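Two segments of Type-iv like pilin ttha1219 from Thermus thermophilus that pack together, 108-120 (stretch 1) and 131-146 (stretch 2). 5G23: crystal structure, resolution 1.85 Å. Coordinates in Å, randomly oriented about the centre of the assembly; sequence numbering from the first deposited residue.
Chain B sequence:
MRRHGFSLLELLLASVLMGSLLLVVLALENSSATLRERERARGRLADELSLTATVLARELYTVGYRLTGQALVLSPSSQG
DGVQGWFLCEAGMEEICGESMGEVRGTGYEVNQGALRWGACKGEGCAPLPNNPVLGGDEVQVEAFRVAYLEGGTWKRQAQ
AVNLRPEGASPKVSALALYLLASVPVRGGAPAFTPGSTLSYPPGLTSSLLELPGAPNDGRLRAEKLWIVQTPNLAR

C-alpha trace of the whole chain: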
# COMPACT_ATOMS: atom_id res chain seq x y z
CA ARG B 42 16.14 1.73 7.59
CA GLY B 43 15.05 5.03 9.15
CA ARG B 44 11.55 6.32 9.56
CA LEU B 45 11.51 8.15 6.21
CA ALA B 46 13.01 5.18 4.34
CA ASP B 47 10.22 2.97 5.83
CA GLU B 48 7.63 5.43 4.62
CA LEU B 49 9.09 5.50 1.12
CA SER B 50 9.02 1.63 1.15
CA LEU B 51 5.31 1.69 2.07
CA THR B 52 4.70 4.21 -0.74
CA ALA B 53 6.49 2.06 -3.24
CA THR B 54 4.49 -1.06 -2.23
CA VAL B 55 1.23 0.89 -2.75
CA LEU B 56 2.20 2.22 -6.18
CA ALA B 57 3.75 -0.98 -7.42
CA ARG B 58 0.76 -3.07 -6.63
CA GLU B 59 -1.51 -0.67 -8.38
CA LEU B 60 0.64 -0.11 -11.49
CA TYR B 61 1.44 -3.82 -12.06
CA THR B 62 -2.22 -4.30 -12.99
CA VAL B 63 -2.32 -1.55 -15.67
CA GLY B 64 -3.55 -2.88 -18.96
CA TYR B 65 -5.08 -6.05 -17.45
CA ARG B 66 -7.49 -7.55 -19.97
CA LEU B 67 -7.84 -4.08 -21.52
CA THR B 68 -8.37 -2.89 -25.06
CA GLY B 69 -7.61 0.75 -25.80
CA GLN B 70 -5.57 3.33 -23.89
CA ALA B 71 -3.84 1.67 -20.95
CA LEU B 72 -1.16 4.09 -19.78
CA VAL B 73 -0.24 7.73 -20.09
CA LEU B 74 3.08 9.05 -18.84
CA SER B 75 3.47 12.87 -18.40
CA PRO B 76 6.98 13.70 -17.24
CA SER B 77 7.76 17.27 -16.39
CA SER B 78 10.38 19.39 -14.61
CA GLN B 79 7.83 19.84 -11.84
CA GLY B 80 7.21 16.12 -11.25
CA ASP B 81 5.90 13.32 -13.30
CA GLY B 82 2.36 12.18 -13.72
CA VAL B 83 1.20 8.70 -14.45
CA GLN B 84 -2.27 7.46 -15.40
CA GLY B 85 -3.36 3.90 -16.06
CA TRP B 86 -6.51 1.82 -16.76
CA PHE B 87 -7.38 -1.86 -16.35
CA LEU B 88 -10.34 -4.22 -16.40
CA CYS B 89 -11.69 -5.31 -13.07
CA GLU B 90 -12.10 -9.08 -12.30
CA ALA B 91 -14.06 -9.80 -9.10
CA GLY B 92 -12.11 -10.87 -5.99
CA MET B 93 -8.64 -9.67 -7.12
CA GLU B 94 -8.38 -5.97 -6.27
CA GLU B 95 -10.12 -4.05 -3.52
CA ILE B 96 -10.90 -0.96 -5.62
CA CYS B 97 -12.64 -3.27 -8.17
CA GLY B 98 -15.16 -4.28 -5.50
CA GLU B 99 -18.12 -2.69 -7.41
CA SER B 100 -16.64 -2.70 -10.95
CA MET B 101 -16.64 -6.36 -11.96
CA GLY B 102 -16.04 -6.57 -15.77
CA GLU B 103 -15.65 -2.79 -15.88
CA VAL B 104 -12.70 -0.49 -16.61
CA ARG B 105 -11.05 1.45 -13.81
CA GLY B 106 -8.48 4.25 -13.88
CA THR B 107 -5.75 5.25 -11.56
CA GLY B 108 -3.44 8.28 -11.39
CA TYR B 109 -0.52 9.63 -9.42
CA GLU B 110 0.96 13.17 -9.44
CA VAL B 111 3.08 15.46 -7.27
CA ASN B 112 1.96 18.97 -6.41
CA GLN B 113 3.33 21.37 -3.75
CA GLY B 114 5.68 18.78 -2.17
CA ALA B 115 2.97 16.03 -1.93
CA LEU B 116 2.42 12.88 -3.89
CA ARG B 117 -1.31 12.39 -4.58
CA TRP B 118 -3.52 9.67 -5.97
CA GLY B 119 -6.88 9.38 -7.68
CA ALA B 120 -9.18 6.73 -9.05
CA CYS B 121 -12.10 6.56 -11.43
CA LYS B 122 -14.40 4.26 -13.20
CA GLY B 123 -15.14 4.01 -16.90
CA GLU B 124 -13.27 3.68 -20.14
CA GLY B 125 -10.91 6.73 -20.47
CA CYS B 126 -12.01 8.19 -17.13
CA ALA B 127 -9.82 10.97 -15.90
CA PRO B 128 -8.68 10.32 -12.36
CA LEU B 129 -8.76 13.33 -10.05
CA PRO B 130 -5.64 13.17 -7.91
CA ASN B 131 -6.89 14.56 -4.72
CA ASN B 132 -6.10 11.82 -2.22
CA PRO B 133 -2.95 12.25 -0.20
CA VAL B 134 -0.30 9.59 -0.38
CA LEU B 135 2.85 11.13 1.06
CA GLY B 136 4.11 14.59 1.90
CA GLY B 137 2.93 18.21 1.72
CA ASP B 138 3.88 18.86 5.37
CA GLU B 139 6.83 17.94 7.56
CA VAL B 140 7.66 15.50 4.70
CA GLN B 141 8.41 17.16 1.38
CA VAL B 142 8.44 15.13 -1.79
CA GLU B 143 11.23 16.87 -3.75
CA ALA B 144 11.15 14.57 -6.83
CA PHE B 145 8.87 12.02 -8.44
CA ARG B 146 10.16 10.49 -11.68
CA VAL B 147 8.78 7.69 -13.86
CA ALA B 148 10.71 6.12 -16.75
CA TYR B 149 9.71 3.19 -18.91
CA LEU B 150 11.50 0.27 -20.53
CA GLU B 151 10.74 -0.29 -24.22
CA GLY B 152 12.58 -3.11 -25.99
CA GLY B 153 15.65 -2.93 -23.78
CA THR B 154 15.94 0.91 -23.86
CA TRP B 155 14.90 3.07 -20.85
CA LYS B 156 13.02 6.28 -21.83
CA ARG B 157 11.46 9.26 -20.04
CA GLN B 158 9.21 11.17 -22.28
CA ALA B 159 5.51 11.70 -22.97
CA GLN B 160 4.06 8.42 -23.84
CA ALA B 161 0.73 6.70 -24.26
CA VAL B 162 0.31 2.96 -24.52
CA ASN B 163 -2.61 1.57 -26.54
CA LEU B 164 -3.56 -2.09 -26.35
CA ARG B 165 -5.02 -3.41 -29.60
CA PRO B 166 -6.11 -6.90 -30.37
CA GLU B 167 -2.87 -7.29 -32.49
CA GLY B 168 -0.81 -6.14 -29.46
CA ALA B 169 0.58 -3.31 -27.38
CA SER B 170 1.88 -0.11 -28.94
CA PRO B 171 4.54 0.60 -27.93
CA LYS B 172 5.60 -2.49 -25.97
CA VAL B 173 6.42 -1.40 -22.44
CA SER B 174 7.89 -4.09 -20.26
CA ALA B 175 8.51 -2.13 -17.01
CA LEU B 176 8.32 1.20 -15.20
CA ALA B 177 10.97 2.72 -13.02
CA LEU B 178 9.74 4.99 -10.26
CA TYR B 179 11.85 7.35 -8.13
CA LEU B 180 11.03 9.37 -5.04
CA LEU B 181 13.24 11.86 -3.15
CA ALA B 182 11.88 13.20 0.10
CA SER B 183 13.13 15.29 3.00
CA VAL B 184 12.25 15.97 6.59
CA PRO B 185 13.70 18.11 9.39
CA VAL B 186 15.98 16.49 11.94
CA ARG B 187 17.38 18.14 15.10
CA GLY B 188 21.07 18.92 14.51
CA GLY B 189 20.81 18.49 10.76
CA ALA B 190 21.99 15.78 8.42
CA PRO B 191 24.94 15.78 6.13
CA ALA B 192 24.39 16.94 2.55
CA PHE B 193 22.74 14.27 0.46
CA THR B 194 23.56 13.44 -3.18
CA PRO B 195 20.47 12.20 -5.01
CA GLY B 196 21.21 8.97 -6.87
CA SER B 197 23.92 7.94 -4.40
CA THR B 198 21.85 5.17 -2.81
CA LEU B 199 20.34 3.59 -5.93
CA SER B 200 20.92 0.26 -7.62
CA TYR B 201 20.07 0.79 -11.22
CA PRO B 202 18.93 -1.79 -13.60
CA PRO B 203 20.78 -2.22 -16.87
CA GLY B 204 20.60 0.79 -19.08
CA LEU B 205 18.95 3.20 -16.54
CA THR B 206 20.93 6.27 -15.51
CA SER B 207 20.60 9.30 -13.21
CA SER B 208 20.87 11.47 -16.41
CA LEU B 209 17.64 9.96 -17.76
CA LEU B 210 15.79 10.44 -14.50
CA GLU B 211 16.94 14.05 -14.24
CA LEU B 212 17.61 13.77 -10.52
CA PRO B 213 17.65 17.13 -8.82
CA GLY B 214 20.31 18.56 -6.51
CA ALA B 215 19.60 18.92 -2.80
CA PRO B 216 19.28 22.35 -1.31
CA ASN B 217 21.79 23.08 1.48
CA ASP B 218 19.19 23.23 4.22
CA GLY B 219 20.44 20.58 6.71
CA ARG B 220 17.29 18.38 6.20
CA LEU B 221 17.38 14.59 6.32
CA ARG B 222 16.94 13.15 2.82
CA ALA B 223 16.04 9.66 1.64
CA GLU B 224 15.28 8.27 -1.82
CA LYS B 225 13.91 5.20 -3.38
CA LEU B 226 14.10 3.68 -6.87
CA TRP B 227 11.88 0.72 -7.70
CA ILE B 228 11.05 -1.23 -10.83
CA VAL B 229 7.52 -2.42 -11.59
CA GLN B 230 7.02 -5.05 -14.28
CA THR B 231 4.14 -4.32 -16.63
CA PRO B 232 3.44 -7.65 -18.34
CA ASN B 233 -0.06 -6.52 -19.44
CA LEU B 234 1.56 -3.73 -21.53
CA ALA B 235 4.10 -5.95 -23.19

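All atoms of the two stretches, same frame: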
# COMPACT_ATOMS: atom_id res chain seq x y z
N GLY B 108 -4.44 7.21 -11.12
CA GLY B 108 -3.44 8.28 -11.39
C GLY B 108 -2.66 8.77 -10.17
O GLY B 108 -3.19 8.87 -9.04
N TYR B 109 -1.38 9.09 -10.41
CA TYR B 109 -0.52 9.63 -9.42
C TYR B 109 0.11 10.90 -9.97
O TYR B 109 0.50 10.94 -11.14
CB TYR B 109 0.60 8.63 -9.08
CG TYR B 109 0.09 7.43 -8.41
CD1 TYR B 109 -0.16 7.45 -7.03
CD2 TYR B 109 -0.06 6.26 -9.08
CE1 TYR B 109 -0.64 6.33 -6.39
CE2 TYR B 109 -0.54 5.13 -8.45
CZ TYR B 109 -0.83 5.18 -7.11
OH TYR B 109 -1.23 4.03 -6.46
N GLU B 110 0.25 11.90 -9.12
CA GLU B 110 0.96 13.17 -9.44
C GLU B 110 1.54 13.81 -8.21
O GLU B 110 1.06 13.55 -7.14
CB GLU B 110 -0.06 14.20 -9.97
CG GLU B 110 -0.77 13.82 -11.25
CD GLU B 110 -1.45 15.00 -11.92
OE1 GLU B 110 -1.02 16.18 -11.68
OE2 GLU B 110 -2.45 14.74 -12.66
N VAL B 111 2.54 14.66 -8.37
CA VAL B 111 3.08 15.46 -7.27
C VAL B 111 2.67 16.92 -7.48
O VAL B 111 2.71 17.44 -8.59
CB VAL B 111 4.62 15.40 -7.15
CG1 VAL B 111 5.16 16.41 -6.13
CG2 VAL B 111 5.03 14.06 -6.68
N ASN B 112 2.27 17.54 -6.40
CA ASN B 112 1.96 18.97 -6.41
C ASN B 112 2.31 19.55 -5.04
O ASN B 112 1.94 18.95 -4.02
CB ASN B 112 0.46 19.15 -6.67
CG ASN B 112 0.02 20.61 -6.46
OD1 ASN B 112 -0.62 20.94 -5.46
ND2 ASN B 112 0.41 21.47 -7.38
N GLN B 113 2.99 20.70 -5.01
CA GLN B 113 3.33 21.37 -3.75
C GLN B 113 3.95 20.42 -2.69
O GLN B 113 3.54 20.41 -1.50
CB GLN B 113 2.11 22.05 -3.16
CG GLN B 113 1.62 23.18 -4.03
CD GLN B 113 0.51 23.94 -3.35
OE1 GLN B 113 -0.07 23.49 -2.35
NE2 GLN B 113 0.21 25.10 -3.87
N GLY B 114 4.92 19.62 -3.13
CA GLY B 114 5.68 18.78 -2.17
C GLY B 114 4.94 17.55 -1.67
O GLY B 114 5.40 16.90 -0.72
N ALA B 115 3.78 17.23 -2.27
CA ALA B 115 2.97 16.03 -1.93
C ALA B 115 2.70 15.13 -3.15
O ALA B 115 2.39 15.64 -4.23
CB ALA B 115 1.64 16.43 -1.32
N LEU B 116 2.85 13.82 -2.96
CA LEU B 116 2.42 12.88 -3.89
C LEU B 116 0.93 12.61 -3.60
O LEU B 116 0.58 12.34 -2.48
CB LEU B 116 3.25 11.60 -3.79
CG LEU B 116 2.89 10.42 -4.70
CD1 LEU B 116 3.17 10.70 -6.15
CD2 LEU B 116 3.67 9.18 -4.25
N ARG B 117 0.12 12.62 -4.63
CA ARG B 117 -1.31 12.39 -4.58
C ARG B 117 -1.81 11.33 -5.56
O ARG B 117 -1.16 11.02 -6.55
CB ARG B 117 -2.05 13.69 -4.82
CG ARG B 117 -1.78 14.78 -3.78
CD ARG B 117 -2.71 15.97 -4.04
NE ARG B 117 -2.57 17.00 -3.04
CZ ARG B 117 -1.56 17.89 -3.02
NH1 ARG B 117 -0.59 17.87 -3.97
NH2 ARG B 117 -1.48 18.79 -2.05
N TRP B 118 -2.94 10.73 -5.23
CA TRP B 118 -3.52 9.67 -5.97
C TRP B 118 -4.97 9.91 -6.28
O TRP B 118 -5.72 10.51 -5.44
CB TRP B 118 -3.44 8.38 -5.12
CG TRP B 118 -4.16 7.19 -5.72
CD1 TRP B 118 -3.90 6.55 -6.93
CD2 TRP B 118 -5.27 6.49 -5.15
NE1 TRP B 118 -4.74 5.48 -7.10
CE2 TRP B 118 -5.60 5.42 -6.04
CE3 TRP B 118 -5.97 6.62 -3.94
CZ2 TRP B 118 -6.66 4.56 -5.80
CZ3 TRP B 118 -7.05 5.70 -3.68
CH2 TRP B 118 -7.36 4.70 -4.62
N GLY B 119 -5.42 9.46 -7.43
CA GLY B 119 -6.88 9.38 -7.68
C GLY B 119 -7.31 8.18 -8.50
O GLY B 119 -6.47 7.50 -9.10
N ALA B 120 -8.60 7.88 -8.43
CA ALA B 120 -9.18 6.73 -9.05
C ALA B 120 -10.51 7.05 -9.71
O ALA B 120 -11.21 7.92 -9.25
CB ALA B 120 -9.41 5.64 -8.02
N ASN B 131 -6.66 13.72 -5.85
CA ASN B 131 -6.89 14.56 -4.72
C ASN B 131 -6.73 13.85 -3.42
O ASN B 131 -7.00 14.42 -2.38
CB ASN B 131 -8.26 15.23 -4.82
CG ASN B 131 -9.40 14.25 -5.06
OD1 ASN B 131 -9.27 13.04 -4.96
ND2 ASN B 131 -10.56 14.81 -5.41
N ASN B 132 -6.26 12.61 -3.45
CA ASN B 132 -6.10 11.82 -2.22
C ASN B 132 -4.64 11.83 -1.82
O ASN B 132 -3.76 11.58 -2.62
CB ASN B 132 -6.53 10.38 -2.37
CG ASN B 132 -8.01 10.26 -2.64
OD1 ASN B 132 -8.82 10.65 -1.82
ND2 ASN B 132 -8.38 9.73 -3.81
N PRO B 133 -4.37 12.19 -0.57
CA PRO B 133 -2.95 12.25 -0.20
C PRO B 133 -2.28 10.90 -0.18
O PRO B 133 -2.89 9.91 0.20
CB PRO B 133 -2.96 12.81 1.24
CG PRO B 133 -4.37 13.28 1.50
CD PRO B 133 -5.29 12.69 0.47
N VAL B 134 -1.04 10.81 -0.62
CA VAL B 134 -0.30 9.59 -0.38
C VAL B 134 0.81 9.88 0.63
O VAL B 134 0.87 9.27 1.68
CB VAL B 134 0.32 9.06 -1.72
CG1 VAL B 134 1.15 7.78 -1.50
CG2 VAL B 134 -0.81 8.73 -2.69
N LEU B 135 1.66 10.84 0.31
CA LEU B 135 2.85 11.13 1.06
C LEU B 135 3.12 12.64 0.87
O LEU B 135 3.16 13.12 -0.24
CB LEU B 135 4.06 10.30 0.45
CG LEU B 135 5.42 10.49 1.13
CD1 LEU B 135 5.42 9.98 2.53
CD2 LEU B 135 6.52 9.78 0.39
N GLY B 136 3.45 13.32 1.96
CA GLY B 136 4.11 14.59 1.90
C GLY B 136 3.16 15.77 2.03
O GLY B 136 2.05 15.62 2.41
N GLY B 137 3.68 16.95 1.67
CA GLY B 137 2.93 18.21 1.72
C GLY B 137 2.88 18.77 3.16
O GLY B 137 2.03 19.59 3.50
N ASP B 138 3.80 18.35 4.02
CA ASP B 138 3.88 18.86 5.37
C ASP B 138 5.32 18.82 5.88
O ASP B 138 6.24 19.32 5.24
CB ASP B 138 2.91 18.00 6.27
CG ASP B 138 3.11 16.36 6.17
OD1 ASP B 138 4.20 15.75 5.95
OD2 ASP B 138 2.10 15.62 6.32
N GLU B 139 5.52 18.19 7.01
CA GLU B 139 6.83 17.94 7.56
C GLU B 139 7.63 17.22 6.45
O GLU B 139 8.81 17.53 6.23
CB GLU B 139 6.62 17.11 8.88
CG GLU B 139 7.86 16.71 9.65
CD GLU B 139 7.55 15.86 10.91
OE1 GLU B 139 6.42 15.98 11.45
OE2 GLU B 139 8.44 15.10 11.40
N VAL B 140 7.01 16.24 5.80
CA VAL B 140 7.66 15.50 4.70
C VAL B 140 7.43 16.28 3.44
O VAL B 140 6.32 16.61 3.13
CB VAL B 140 7.12 14.06 4.52
CG1 VAL B 140 7.75 13.39 3.33
CG2 VAL B 140 7.30 13.23 5.80
N GLN B 141 8.50 16.53 2.71
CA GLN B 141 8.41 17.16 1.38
C GLN B 141 8.89 16.20 0.36
O GLN B 141 10.03 15.68 0.45
CB GLN B 141 9.27 18.43 1.33
CG GLN B 141 8.68 19.54 2.18
CD GLN B 141 7.46 20.13 1.55
OE1 GLN B 141 7.47 20.53 0.36
NE2 GLN B 141 6.39 20.20 2.31
N VAL B 142 8.05 15.93 -0.64
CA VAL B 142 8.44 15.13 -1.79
C VAL B 142 9.10 16.09 -2.76
O VAL B 142 8.43 16.92 -3.32
CB VAL B 142 7.21 14.35 -2.38
CG1 VAL B 142 7.61 13.57 -3.62
CG2 VAL B 142 6.69 13.37 -1.34
N GLU B 143 10.42 15.94 -2.94
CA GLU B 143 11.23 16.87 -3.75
C GLU B 143 11.37 16.39 -5.21
O GLU B 143 11.70 17.18 -6.09
CB GLU B 143 12.59 17.03 -3.15
CG GLU B 143 12.43 17.72 -1.79
CD GLU B 143 13.73 17.93 -1.07
OE1 GLU B 143 14.80 17.41 -1.47
OE2 GLU B 143 13.64 18.59 -0.04
N ALA B 144 11.10 15.12 -5.45
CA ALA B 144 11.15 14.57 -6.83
C ALA B 144 10.35 13.31 -6.95
O ALA B 144 10.38 12.45 -6.05
CB ALA B 144 12.60 14.34 -7.26
N PHE B 145 9.60 13.21 -8.05
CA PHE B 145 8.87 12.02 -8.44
C PHE B 145 9.13 11.89 -9.92
O PHE B 145 8.97 12.81 -10.69
CB PHE B 145 7.34 12.06 -8.16
CG PHE B 145 6.57 10.85 -8.61
CD1 PHE B 145 6.94 9.59 -8.24
CD2 PHE B 145 5.41 10.98 -9.38
CE1 PHE B 145 6.20 8.46 -8.67
CE2 PHE B 145 4.65 9.87 -9.83
CZ PHE B 145 5.04 8.61 -9.42
N ARG B 146 9.73 10.75 -10.27
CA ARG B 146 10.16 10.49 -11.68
C ARG B 146 9.63 9.14 -12.06
O ARG B 146 9.63 8.16 -11.24
CB ARG B 146 11.70 10.48 -11.84
CG ARG B 146 12.38 11.75 -11.46
CD ARG B 146 12.02 12.89 -12.42
NE ARG B 146 12.89 14.02 -12.12
CZ ARG B 146 12.55 15.01 -11.31
NH1 ARG B 146 11.35 15.05 -10.72
NH2 ARG B 146 13.46 15.95 -11.01
O HOH W 1 4.16 21.44 0.99
O HOH W 2 -10.13 8.74 -6.05

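Stretch 1 is a β-hairpin, strands 108-112 and 115-120 joined by a type I' turn from Asn112 to Ala115. Its second strand pairs antiparallel with the segment around 132-136, whereas strand 141-146 runs nearly perpendicular to that same strand, at 91°, and forms no β-bridge with it.

Backbone hydrogen bonds fix the register. Trp118 N donates to Asn132 O and Asn132 N to Trp118 O, both at 2.9 Å; Leu116 N donates to Leu135 O at 2.8 Å. Between these pairs the register slips by one residue, a β-bulge: Leu116 O accepts from Val134 N at 2.9 Å and, weakly, from Leu135 N at 3.3 Å. At the turn, Gly114 O receives Val142 N at 2.8 Å and 173°, nearly linear, plus a weak bond from Gly137 N at 2.9 Å. A β-carbon on Gly114 would clash with Gln141 OE1, and one on Gly136 with Gly114 O.

Apolar side chains meet between the stretches, where contact among the buried Leu116, Val134 and Phe145 removes hydrocarbon surface from solvent. Leu116 CD1 sits 4.0 Å from the Phe145 ring centroid, 13° off the normal, a CH-π contact over the face. Val111 CG2 reaches Phe145 CB at 3.4 Å, and Val134 CG2 packs on Trp118 CB at 3.6 Å.

Water 1 bridges polar groups beside the turn, donating to Gln113 O at 2.8 Å and accepting from Gln141 NE2 at 2.9 Å.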